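Long-range contact in putative oxidoreductase with NAD(P)-binding Rossmann-fold domain (Clostridium difficile, PDB 3UUW), which probably acts as an NAD(P)-dependent dehydrogenase of the GFO/IDH/MocA family, binding its nucleotide in a Rossmann-fold domain: residues 59-67 against 82-91. Residues are numbered along the deposited sequence; the frame is centred on the assembly and turned at random.
Sequences SIESLAKKC and IIKILLNLGV
The carbonyl oxygen of A64 takes two hydrogen bonds: water 1 donates to A64 O at 2.8 Å, and C67 N closes the type I turn A64-C67 onto the same oxygen. Water 1 also lies 3.2 Å from L89 O, to which it can donate, though it has more acceptors in reach than protons; it can thus bridge the C-terminal ends of two neighbouring helices of the Rossmann fold. No direct hydrogen bond links the segments, and apart from this water the contact is made mainly by aliphatic side chains. The axes of 60-64 and 82-88 run roughly the same way and come within 10.2 Å, with a crossing angle of -32°. A64 CB points into the interface and meets two leucine methyls, L86 CD2 at 3.7 Å and L89 CD1 at 3.8 Å. L86 CD2 lies also against I60 CG2, the two side chains crossing at about a right angle. I60 divides its branches between partners: with CG1 anti to the carbonyl carbon (chi1 -72°), CD1 runs out to I82 CG1 at 3.9 Å, while CG2 serves L86 and, more loosely, I85. On the outer flank, E61 bends at chi2 (82°) and carries OE2 over the CD1 methyl of I85. L89 forks there, CD1 lying over E61 CA while CD2 rests on the aliphatic chain of K65, 4.0 Å from CE. Inside, I60, L63 and L86 touch I12 of strand 8-12, and L86 and V91 touch I70 of strand 69-72, seating the helix pair on the parallel sheet. The second helix ends in a Schellman motif, G90 taking positive phi and V91 N bonding back to L86 O. Beyond that turn, V91 CG1 lies against two carbonyl oxygens, A64 O and C67 O, each 3.3 Å away.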
loop_
_atom_site.group_PDB
_atom_site.type_symbol
_atom_site.label_atom_id
_atom_site.label_comp_id
_atom_site.label_asym_id
_atom_site.label_seq_id
_atom_site.Cartn_x
_atom_site.Cartn_y
_atom_site.Cartn_z
ATOM N N SER A 59 -22.480 -41.201 19.780
ATOM C CA SER A 59 -23.074 -40.259 20.729
ATOM C C SER A 59 -22.030 -39.449 21.477
ATOM O O SER A 59 -20.864 -39.825 21.548
ATOM C CB SER A 59 -23.936 -40.998 21.764
ATOM O OG SER A 59 -23.134 -41.771 22.642
ATOM N N ILE A 60 -22.489 -38.330 22.031
ATOM C CA ILE A 60 -21.673 -37.472 22.872
ATOM C C ILE A 60 -21.144 -38.264 24.050
ATOM O O ILE A 60 -19.971 -38.168 24.398
ATOM C CB ILE A 60 -22.514 -36.288 23.425
ATOM C CG1 ILE A 60 -22.824 -35.302 22.314
ATOM C CG2 ILE A 60 -21.769 -35.570 24.576
ATOM C CD1 ILE A 60 -24.038 -34.401 22.609
ATOM N N GLU A 61 -22.016 -39.059 24.664
ATOM C CA GLU A 61 -21.632 -39.799 25.858
ATOM C C GLU A 61 -20.586 -40.871 25.596
ATOM O O GLU A 61 -19.614 -40.958 26.331
ATOM C CB GLU A 61 -22.853 -40.394 26.555
ATOM C CG GLU A 61 -23.803 -39.364 27.129
ATOM C CD GLU A 61 -24.776 -38.752 26.117
ATOM O OE1 GLU A 61 -24.805 -39.179 24.934
ATOM O OE2 GLU A 61 -25.531 -37.834 26.531
ATOM N N SER A 62 -20.763 -41.668 24.548
ATOM C CA SER A 62 -19.801 -42.726 24.247
ATOM C C SER A 62 -18.420 -42.166 23.930
ATOM O O SER A 62 -17.408 -42.764 24.282
ATOM C CB SER A 62 -20.284 -43.620 23.106
ATOM O OG SER A 62 -20.448 -42.902 21.908
ATOM N N LEU A 63 -18.372 -41.025 23.251
ATOM C CA LEU A 63 -17.085 -40.420 22.935
ATOM C C LEU A 63 -16.430 -39.868 24.202
ATOM O O LEU A 63 -15.250 -40.114 24.457
ATOM C CB LEU A 63 -17.245 -39.310 21.899
ATOM C CG LEU A 63 -15.987 -38.512 21.523
ATOM C CD1 LEU A 63 -14.859 -39.431 20.958
ATOM C CD2 LEU A 63 -16.360 -37.415 20.531
ATOM N N ALA A 64 -17.203 -39.120 24.985
ATOM C CA ALA A 64 -16.683 -38.466 26.183
ATOM C C ALA A 64 -16.070 -39.459 27.158
ATOM O O ALA A 64 -15.082 -39.156 27.803
ATOM C CB ALA A 64 -17.768 -37.655 26.869
ATOM N N LYS A 65 -16.676 -40.639 27.268
ATOM C CA LYS A 65 -16.185 -41.689 28.174
ATOM C C LYS A 65 -14.803 -42.219 27.795
ATOM O O LYS A 65 -14.131 -42.852 28.619
ATOM C CB LYS A 65 -17.198 -42.843 28.252
ATOM C CG LYS A 65 -18.443 -42.466 29.020
ATOM C CD LYS A 65 -19.566 -43.484 28.861
ATOM C CE LYS A 65 -20.829 -42.990 29.565
ATOM N NZ LYS A 65 -22.026 -43.841 29.284
ATOM N N LYS A 66 -14.385 -41.973 26.556
ATOM C CA LYS A 66 -13.086 -42.420 26.067
ATOM C C LYS A 66 -12.068 -41.283 25.904
ATOM O O LYS A 66 -11.006 -41.513 25.345
ATOM C CB LYS A 66 -13.261 -43.107 24.707
ATOM C CG LYS A 66 -14.071 -44.385 24.737
ATOM C CD LYS A 66 -13.360 -45.492 25.492
ATOM C CE LYS A 66 -14.097 -46.808 25.330
ATOM N NZ LYS A 66 -13.327 -47.933 25.899
ATOM N N CYS A 67 -12.401 -40.078 26.369
ATOM C CA CYS A 67 -11.554 -38.886 26.189
ATOM C C CYS A 67 -11.225 -38.198 27.500
ATOM O O CYS A 67 -11.949 -38.355 28.487
ATOM C CB CYS A 67 -12.287 -37.868 25.293
ATOM S SG CYS A 67 -12.543 -38.424 23.613
ATOM N N ILE A 82 -24.939 -29.612 26.399
ATOM C CA ILE A 82 -23.826 -30.490 26.075
ATOM C C ILE A 82 -22.697 -30.349 27.096
ATOM O O ILE A 82 -22.167 -31.342 27.566
ATOM C CB ILE A 82 -23.280 -30.279 24.643
ATOM C CG1 ILE A 82 -24.337 -30.640 23.594
ATOM C CG2 ILE A 82 -22.007 -31.104 24.444
ATOM C CD1 ILE A 82 -23.910 -30.321 22.149
ATOM N N ILE A 83 -22.333 -29.117 27.449
ATOM C CA ILE A 83 -21.215 -28.919 28.372
ATOM C C ILE A 83 -21.515 -29.490 29.764
ATOM O O ILE A 83 -20.620 -29.998 30.415
ATOM C CB ILE A 83 -20.790 -27.441 28.447
ATOM C CG1 ILE A 83 -20.326 -26.966 27.067
ATOM C CG2 ILE A 83 -19.655 -27.255 29.491
ATOM C CD1 ILE A 83 -20.037 -25.439 26.961
ATOM N N LYS A 84 -22.767 -29.407 30.203
ATOM C CA LYS A 84 -23.143 -29.963 31.486
ATOM C C LYS A 84 -22.869 -31.478 31.475
ATOM O O LYS A 84 -22.266 -32.000 32.400
ATOM C CB LYS A 84 -24.602 -29.613 31.797
ATOM C CG LYS A 84 -25.097 -29.980 33.170
ATOM C CD LYS A 84 -26.308 -29.096 33.569
ATOM C CE LYS A 84 -27.308 -28.878 32.407
ATOM N NZ LYS A 84 -28.618 -28.276 32.835
ATOM N N ILE A 85 -23.269 -32.163 30.404
ATOM C CA ILE A 85 -22.992 -33.605 30.249
ATOM C C ILE A 85 -21.481 -33.914 30.281
ATOM O O ILE A 85 -21.024 -34.813 30.998
ATOM C CB ILE A 85 -23.583 -34.129 28.932
ATOM C CG1 ILE A 85 -25.117 -34.126 29.001
ATOM C CG2 ILE A 85 -23.043 -35.528 28.603
ATOM C CD1 ILE A 85 -25.788 -34.351 27.660
ATOM N N LEU A 86 -20.709 -33.138 29.525
ATOM C CA LEU A 86 -19.274 -33.369 29.392
ATOM C C LEU A 86 -18.512 -33.177 30.695
ATOM O O LEU A 86 -17.711 -34.012 31.080
ATOM C CB LEU A 86 -18.694 -32.447 28.304
ATOM C CG LEU A 86 -19.186 -32.711 26.875
ATOM C CD1 LEU A 86 -18.586 -31.691 25.862
ATOM C CD2 LEU A 86 -18.845 -34.143 26.468
ATOM N N LEU A 87 -18.795 -32.074 31.376
ATOM C CA LEU A 87 -18.147 -31.792 32.644
ATOM C C LEU A 87 -18.505 -32.875 33.663
ATOM O O LEU A 87 -17.662 -33.321 34.429
ATOM C CB LEU A 87 -18.520 -30.388 33.143
ATOM C CG LEU A 87 -18.028 -29.215 32.301
ATOM C CD1 LEU A 87 -18.614 -27.896 32.819
ATOM C CD2 LEU A 87 -16.503 -29.167 32.255
ATOM N N ASN A 88 -19.741 -33.348 33.644
ATOM C CA ASN A 88 -20.138 -34.379 34.587
ATOM C C ASN A 88 -19.510 -35.742 34.282
ATOM O O ASN A 88 -19.395 -36.581 35.182
ATOM C CB ASN A 88 -21.658 -34.445 34.723
ATOM C CG ASN A 88 -22.183 -33.383 35.661
ATOM O OD1 ASN A 88 -21.614 -33.166 36.728
ATOM N ND2 ASN A 88 -23.267 -32.732 35.285
ATOM N N LEU A 89 -19.073 -35.930 33.032
ATOM C CA LEU A 89 -18.344 -37.119 32.616
ATOM C C LEU A 89 -16.818 -36.965 32.773
ATOM O O LEU A 89 -16.066 -37.872 32.412
ATOM C CB LEU A 89 -18.706 -37.513 31.177
ATOM C CG LEU A 89 -20.047 -38.219 30.993
ATOM C CD1 LEU A 89 -20.381 -38.305 29.509
ATOM C CD2 LEU A 89 -20.034 -39.619 31.657
ATOM N N GLY A 90 -16.367 -35.831 33.315
ATOM C CA GLY A 90 -14.961 -35.651 33.690
ATOM C C GLY A 90 -14.016 -35.236 32.584
ATOM O O GLY A 90 -12.816 -35.483 32.677
ATOM N N VAL A 91 -14.537 -34.561 31.571
ATOM C CA VAL A 91 -13.679 -34.129 30.467
ATOM C C VAL A 91 -13.537 -32.607 30.438
ATOM O O VAL A 91 -14.497 -31.889 30.667
ATOM C CB VAL A 91 -14.178 -34.634 29.092
ATOM C CG1 VAL A 91 -14.315 -36.176 29.091
ATOM C CG2 VAL A 91 -15.479 -33.996 28.713
HETATM O O HOH W 1 -14.217 -39.537 30.418
#